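Local coordinates for glycoside Hydrolase (Bacteroides plebeius, PDB 5T3B), which is a glycoside hydrolase of family 50 from a gut bacterium, probably cleaving glycosidic bonds of an agarose-type polysaccharide or its oligosaccharides, at residues S82-G87 with E117-Y122; E389-G394 with V436-L441. All coordinates share one frame; numbering follows the deposited sequence.

Contact 1 (S82-G87 with E117-Y122)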
loop_
_atom_site.group_PDB
_atom_site.type_symbol
_atom_site.label_atom_id
_atom_site.label_comp_id
_atom_site.label_asym_id
_atom_site.label_seq_id
_atom_site.Cartn_x
_atom_site.Cartn_y
_atom_site.Cartn_z
ATOM N N SER A 82 -19.570 0.273 -16.385
ATOM C CA SER A 82 -19.461 1.583 -15.713
ATOM C C SER A 82 -18.071 2.153 -15.633
ATOM O O SER A 82 -17.905 3.328 -15.302
ATOM C CB SER A 82 -19.996 1.489 -14.297
ATOM O OG SER A 82 -19.180 0.762 -13.396
ATOM N N VAL A 83 -17.095 1.312 -15.970
ATOM C CA VAL A 83 -15.709 1.672 -15.912
ATOM C C VAL A 83 -15.012 1.539 -17.248
ATOM O O VAL A 83 -15.472 0.768 -18.113
ATOM C CB VAL A 83 -14.932 0.934 -14.794
ATOM C CG1 VAL A 83 -15.440 1.264 -13.406
ATOM C CG2 VAL A 83 -14.923 -0.556 -15.049
ATOM N N ASN A 84 -13.924 2.282 -17.419
ATOM C CA ASN A 84 -13.123 2.135 -18.593
ATOM C C ASN A 84 -12.050 1.048 -18.479
ATOM O O ASN A 84 -12.048 0.263 -17.513
ATOM C CB ASN A 84 -12.534 3.456 -19.048
ATOM C CG ASN A 84 -11.449 3.975 -18.110
ATOM O OD1 ASN A 84 -10.955 3.247 -17.243
ATOM N ND2 ASN A 84 -11.005 5.209 -18.345
ATOM N N LYS A 85 -11.160 0.943 -19.469
ATOM C CA LYS A 85 -10.206 -0.155 -19.499
ATOM C C LYS A 85 -9.220 -0.191 -18.293
ATOM O O LYS A 85 -8.626 -1.217 -18.027
ATOM C CB LYS A 85 -9.450 -0.135 -20.801
ATOM C CG LYS A 85 -8.477 0.988 -20.930
ATOM C CD LYS A 85 -7.840 0.910 -22.294
ATOM C CE LYS A 85 -6.869 1.992 -22.436
ATOM N NZ LYS A 85 -6.226 2.006 -23.791
ATOM N N TYR A 86 -9.084 0.984 -17.656
ATOM C CA TYR A 86 -8.233 1.111 -16.484
ATOM C C TYR A 86 -8.959 0.782 -15.171
ATOM O O TYR A 86 -8.330 0.704 -14.126
ATOM C CB TYR A 86 -7.637 2.522 -16.381
ATOM C CG TYR A 86 -6.770 2.926 -17.576
ATOM C CD1 TYR A 86 -5.521 2.439 -17.718
ATOM C CD2 TYR A 86 -7.256 3.807 -18.537
ATOM C CE1 TYR A 86 -4.723 2.876 -18.789
ATOM C CE2 TYR A 86 -6.487 4.192 -19.619
ATOM C CZ TYR A 86 -5.260 3.733 -19.741
ATOM O OH TYR A 86 -4.436 4.110 -20.827
ATOM N N GLY A 87 -10.288 0.621 -15.221
ATOM C CA GLY A 87 -11.075 0.522 -14.037
ATOM C C GLY A 87 -11.528 1.835 -13.431
ATOM O O GLY A 87 -12.025 1.865 -12.297
ATOM N N GLU A 117 -6.388 9.168 -19.483
ATOM C CA GLU A 117 -7.482 9.871 -20.190
ATOM C C GLU A 117 -8.238 10.849 -19.299
ATOM O O GLU A 117 -9.175 11.461 -19.744
ATOM C CB GLU A 117 -8.420 8.841 -20.786
ATOM C CG GLU A 117 -7.758 8.002 -21.836
ATOM C CD GLU A 117 -8.656 6.910 -22.411
ATOM O OE1 GLU A 117 -9.855 7.215 -22.736
ATOM O OE2 GLU A 117 -8.145 5.782 -22.635
ATOM N N GLY A 118 -7.794 11.008 -18.056
ATOM C CA GLY A 118 -8.413 11.937 -17.173
ATOM C C GLY A 118 -9.516 11.407 -16.261
ATOM O O GLY A 118 -10.078 12.153 -15.449
ATOM N N TYR A 119 -9.803 10.093 -16.334
ATOM C CA TYR A 119 -10.859 9.553 -15.533
ATOM C C TYR A 119 -10.348 9.131 -14.148
ATOM O O TYR A 119 -9.195 8.699 -14.026
ATOM C CB TYR A 119 -11.529 8.384 -16.231
ATOM C CG TYR A 119 -12.250 8.774 -17.471
ATOM C CD1 TYR A 119 -13.607 9.087 -17.443
ATOM C CD2 TYR A 119 -11.579 8.844 -18.678
ATOM C CE1 TYR A 119 -14.253 9.492 -18.600
ATOM C CE2 TYR A 119 -12.216 9.263 -19.811
ATOM C CZ TYR A 119 -13.527 9.579 -19.776
ATOM O OH TYR A 119 -14.164 9.961 -20.945
ATOM N N PRO A 120 -11.200 9.291 -13.147
ATOM C CA PRO A 120 -10.767 8.967 -11.773
ATOM C C PRO A 120 -10.654 7.427 -11.592
ATOM O O PRO A 120 -11.646 6.717 -11.790
ATOM C CB PRO A 120 -11.885 9.540 -10.888
ATOM C CG PRO A 120 -13.076 9.538 -11.779
ATOM C CD PRO A 120 -12.578 9.807 -13.159
ATOM N N TYR A 121 -9.477 6.988 -11.175
ATOM C CA TYR A 121 -9.207 5.597 -10.923
ATOM C C TYR A 121 -9.048 5.406 -9.437
ATOM O O TYR A 121 -8.009 5.799 -8.880
ATOM C CB TYR A 121 -7.931 5.112 -11.641
ATOM C CG TYR A 121 -7.523 3.714 -11.265
ATOM C CD1 TYR A 121 -8.462 2.672 -11.297
ATOM C CD2 TYR A 121 -6.250 3.447 -10.784
ATOM C CE1 TYR A 121 -8.158 1.416 -10.858
ATOM C CE2 TYR A 121 -5.924 2.157 -10.347
ATOM C CZ TYR A 121 -6.873 1.156 -10.392
ATOM O OH TYR A 121 -6.599 -0.111 -9.902
ATOM N N TYR A 122 -10.007 4.788 -8.783
ATOM C CA TYR A 122 -9.900 4.442 -7.388
ATOM C C TYR A 122 -9.061 3.189 -7.314
ATOM O O TYR A 122 -9.423 2.153 -7.886
ATOM C CB TYR A 122 -11.270 4.279 -6.727
ATOM C CG TYR A 122 -11.132 4.256 -5.231
ATOM C CD1 TYR A 122 -10.982 5.416 -4.509
ATOM C CD2 TYR A 122 -11.002 3.056 -4.528
ATOM C CE1 TYR A 122 -10.776 5.400 -3.149
ATOM C CE2 TYR A 122 -10.757 3.052 -3.161
ATOM C CZ TYR A 122 -10.669 4.238 -2.458
ATOM O OH TYR A 122 -10.446 4.222 -1.115
HETATM O O HOH W 1 -12.101 6.066 -21.094
HETATM O O HOH W 2 -5.661 5.060 -23.051
#
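Tyr121 sets CE1 of its ring 3.3 Å from Tyr86 O, which approaches obliquely, while Gly87 O lies at the edge of the same ring, in its plane, 3.8 Å from Tyr121 CD1. With CG anti to the backbone N (chi1 173°), this ring rises from strand 120-126 to the loop, and its hydroxyl is hydrogen-bonded to Ser163. Residues Asn84 to Gly87 form a type I beta turn in the loop after helix 76-82, within which Asn84 OD1 accepts from Tyr86 N to form an Asx turn.

Tyr86 itself meets Glu117. The carboxylate comes to the edge of the phenol ring, near its plane, with OE2 of Glu117 3.8 Å from CE2 of Tyr86, and the two flat groups are turned 80° apart. One water joins them: it donates to Glu117 OE2 at 2.6 Å, is bonded to Tyr86 OH at 2.7 Å, and accepts a weak bond from Lys85 NZ. A second water donates to Glu117 OE1 and accepts from Asn84 ND2, which also bonds Asp115.

Both carboxylate oxygens are thus tied to the turn through water. No direct hydrogen bond crosses the contact, and Lys85 NZ stands 4.4 Å from Glu117 OE2, beyond a salt bridge; their attraction is therefore likely to be softened by solvent, and the polar half of this contact relies on the two waters.

Contact 2 (E389-G394 with V436-L441). With EDO (1,2-ethanediol), chain G.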
loop_
_atom_site.group_PDB
_atom_site.type_symbol
_atom_site.label_atom_id
_atom_site.label_comp_id
_atom_site.label_asym_id
_atom_site.label_seq_id
_atom_site.Cartn_x
_atom_site.Cartn_y
_atom_site.Cartn_z
ATOM N N GLU A 389 -0.909 -2.616 1.796
ATOM C CA GLU A 389 -1.116 -3.988 2.238
ATOM C C GLU A 389 -2.140 -3.993 3.366
ATOM O O GLU A 389 -2.062 -3.162 4.264
ATOM C CB GLU A 389 0.146 -4.645 2.839
ATOM C CG GLU A 389 1.343 -4.770 1.941
ATOM C CD GLU A 389 2.537 -5.411 2.540
ATOM O OE1 GLU A 389 2.473 -6.051 3.604
ATOM O OE2 GLU A 389 3.630 -5.297 1.879
ATOM N N PHE A 390 -3.030 -4.991 3.327
ATOM C CA PHE A 390 -3.925 -5.331 4.406
ATOM C C PHE A 390 -4.519 -6.707 4.023
ATOM O O PHE A 390 -4.586 -7.031 2.842
ATOM C CB PHE A 390 -5.002 -4.300 4.654
ATOM C CG PHE A 390 -6.091 -4.271 3.623
ATOM C CD1 PHE A 390 -5.825 -3.757 2.343
ATOM C CD2 PHE A 390 -7.373 -4.695 3.899
ATOM C CE1 PHE A 390 -6.811 -3.765 1.366
ATOM C CE2 PHE A 390 -8.356 -4.672 2.922
ATOM C CZ PHE A 390 -8.095 -4.216 1.645
ATOM N N TYR A 391 -4.911 -7.494 5.043
ATOM C CA TYR A 391 -5.611 -8.761 4.840
ATOM C C TYR A 391 -5.987 -9.348 6.177
ATOM O O TYR A 391 -5.504 -8.917 7.218
ATOM C CB TYR A 391 -4.741 -9.803 4.079
ATOM C CG TYR A 391 -3.526 -10.281 4.773
ATOM C CD1 TYR A 391 -2.343 -9.535 4.860
ATOM C CD2 TYR A 391 -3.485 -11.527 5.392
ATOM C CE1 TYR A 391 -1.245 -9.995 5.520
ATOM C CE2 TYR A 391 -2.388 -11.948 6.059
ATOM C CZ TYR A 391 -1.268 -11.188 6.160
ATOM O OH TYR A 391 -0.146 -11.634 6.877
ATOM N N THR A 392 -6.806 -10.401 6.101
ATOM C CA THR A 392 -6.994 -11.389 7.152
ATOM C C THR A 392 -6.775 -12.765 6.608
ATOM O O THR A 392 -6.796 -12.970 5.383
ATOM C CB THR A 392 -8.385 -11.298 7.798
ATOM O OG1 THR A 392 -9.391 -11.559 6.825
ATOM C CG2 THR A 392 -8.599 -9.944 8.453
ATOM N N LYS A 393 -6.584 -13.714 7.547
ATOM C CA LYS A 393 -6.359 -15.136 7.227
ATOM C C LYS A 393 -7.572 -15.907 7.730
ATOM O O LYS A 393 -8.120 -15.615 8.790
ATOM C CB LYS A 393 -5.174 -15.643 8.063
ATOM C CG LYS A 393 -3.879 -14.908 7.879
ATOM C CD LYS A 393 -2.894 -15.182 9.040
ATOM C CE LYS A 393 -1.622 -14.363 8.996
ATOM N NZ LYS A 393 -0.860 -14.665 10.254
ATOM N N GLY A 394 -7.923 -16.981 7.040
ATOM C CA GLY A 394 -9.040 -17.856 7.443
ATOM C C GLY A 394 -8.600 -19.118 8.156
ATOM O O GLY A 394 -7.808 -19.910 7.631
ATOM N N VAL A 436 -4.531 -1.881 -1.736
ATOM C CA VAL A 436 -4.007 -3.097 -2.313
ATOM C C VAL A 436 -4.152 -4.201 -1.322
ATOM O O VAL A 436 -3.628 -4.109 -0.204
ATOM C CB VAL A 436 -2.518 -2.934 -2.730
ATOM C CG1 VAL A 436 -1.987 -4.200 -3.383
ATOM C CG2 VAL A 436 -2.315 -1.718 -3.584
ATOM N N PHE A 437 -4.852 -5.258 -1.730
ATOM C CA PHE A 437 -4.987 -6.446 -0.894
ATOM C C PHE A 437 -3.710 -7.271 -0.986
ATOM O O PHE A 437 -3.177 -7.509 -2.061
ATOM C CB PHE A 437 -6.163 -7.275 -1.362
ATOM C CG PHE A 437 -6.452 -8.482 -0.461
ATOM C CD1 PHE A 437 -5.948 -9.738 -0.774
ATOM C CD2 PHE A 437 -7.209 -8.350 0.688
ATOM C CE1 PHE A 437 -6.211 -10.828 0.029
ATOM C CE2 PHE A 437 -7.492 -9.432 1.506
ATOM C CZ PHE A 437 -6.947 -10.651 1.189
ATOM N N PHE A 438 -3.168 -7.659 0.185
ATOM C CA PHE A 438 -1.994 -8.474 0.262
ATOM C C PHE A 438 -2.439 -9.869 0.620
ATOM O O PHE A 438 -2.875 -10.089 1.750
ATOM C CB PHE A 438 -1.021 -7.906 1.304
ATOM C CG PHE A 438 0.275 -8.640 1.426
ATOM C CD1 PHE A 438 1.365 -8.272 0.669
ATOM C CD2 PHE A 438 0.421 -9.745 2.239
ATOM C CE1 PHE A 438 2.561 -8.953 0.704
ATOM C CE2 PHE A 438 1.623 -10.406 2.323
ATOM C CZ PHE A 438 2.682 -10.018 1.566
ATOM N N LYS A 439 -2.452 -10.842 -0.325
ATOM C CA LYS A 439 -1.788 -10.842 -1.624
ATOM C C LYS A 439 -2.487 -11.801 -2.553
ATOM O O LYS A 439 -3.505 -12.385 -2.230
ATOM C CB LYS A 439 -0.287 -11.118 -1.476
ATOM C CG LYS A 439 0.026 -12.477 -0.896
ATOM C CD LYS A 439 1.550 -12.709 -0.809
ATOM C CE LYS A 439 1.973 -13.880 0.031
ATOM N NZ LYS A 439 1.892 -15.159 -0.720
ATOM N N TYR A 440 -1.891 -11.930 -3.753
ATOM C CA TYR A 440 -2.469 -12.772 -4.796
ATOM C C TYR A 440 -2.699 -14.223 -4.336
ATOM O O TYR A 440 -3.830 -14.683 -4.373
ATOM C CB TYR A 440 -1.523 -12.685 -6.006
ATOM C CG TYR A 440 -1.847 -13.558 -7.180
ATOM C CD1 TYR A 440 -3.120 -13.612 -7.747
ATOM C CD2 TYR A 440 -0.851 -14.329 -7.755
ATOM C CE1 TYR A 440 -3.387 -14.428 -8.815
ATOM C CE2 TYR A 440 -1.106 -15.142 -8.876
ATOM C CZ TYR A 440 -2.393 -15.183 -9.365
ATOM O OH TYR A 440 -2.644 -16.029 -10.434
ATOM N N LEU A 441 -1.619 -14.904 -3.939
ATOM C CA LEU A 441 -1.686 -16.307 -3.540
ATOM C C LEU A 441 -1.378 -16.538 -2.096
ATOM O O LEU A 441 -0.591 -15.825 -1.485
ATOM C CB LEU A 441 -0.626 -17.159 -4.313
ATOM C CG LEU A 441 -0.784 -17.169 -5.796
ATOM C CD1 LEU A 441 0.361 -17.795 -6.488
ATOM C CD2 LEU A 441 -2.026 -17.814 -6.240
HETATM C C1 EDO G . 2.611 -9.535 5.732
HETATM O O1 EDO G . 2.191 -10.776 5.934
HETATM C C2 EDO G . 2.398 -8.770 7.003
HETATM O O2 EDO G . 3.176 -9.229 8.148
#
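Val436 meets the other segment through its carbonyl O, which lies 3.4 Å from Phe390 CD1 and also receives a CA-H...O contact from Glu389. Phe437 follows with its ring edge directed at the face of Phe390; the centroids are 5.8 Å apart and the planes close to perpendicular, a T-shaped pair. Its far end, CZ, packs 3.7 Å from Tyr391 CB, while helix 412-427 adjoins both phenylalanines through Tyr419 and Phe422.

At Phe438 the backbone N donates to Phe390 O at 3.1 Å, almost straight at 172°. This bond joins the parallel strands 385-394, near a break in the strand, and 432-437; the connection between them runs through strand 407-409 and helix 412-427, a beta-alpha-beta arrangement consistent with the (beta/alpha)8 barrel of family 50. The Phe438 side chain, with CG anti to its N (chi1 -177°), runs alongside Glu389 and Tyr391. The Glu389 carboxylate stacks on one face, its plane only 20° from the ring and OE1 3.8 Å above it toward the rim; Tyr363 and Arg336 hold its oxygens. Tyr391 lies obliquely beside the ring, CE1 3.7 Å from Phe438 CD2, and its hydroxyl is hydrogen-bonded to O1 of a 1,2-ethanediol, probably from the crystallisation liquor, at 2.7 Å. Without this ring, as with an alanine here, the Glu389 carboxylate is likely to lose the surface it lies against and Tyr391 CE1 its neighbour.

Lys439, preceded by a cis peptide, sets its CB over the centre of the opposite face of Phe438, while its NZ donates to Leu441 O at 2.7 Å and forms a salt bridge with Asp443.

How the contacts relate
Contact 1 closes before contact 2 opens along the chain, so the two are in series. Their centres are 24 Å apart, and their nearest atoms approach to about 8 Å without touching. What connects them is the parallel pairing of strand 120-126, which carries part of contact 1, with strand 432-437, which enters contact 2; strand 385-394 follows on the far side of 432-437. A backbone hydrogen bond between Phe437 and Gly125 marks that join. Contact 2 is buried, about 11 Å from the chain centre, whereas contact 1 is partly buried at about 20 Å. One therefore sets a partly buried turn against strand 120-126, and the other packs the neighbouring strands 385-394 and 432-437 in the interior.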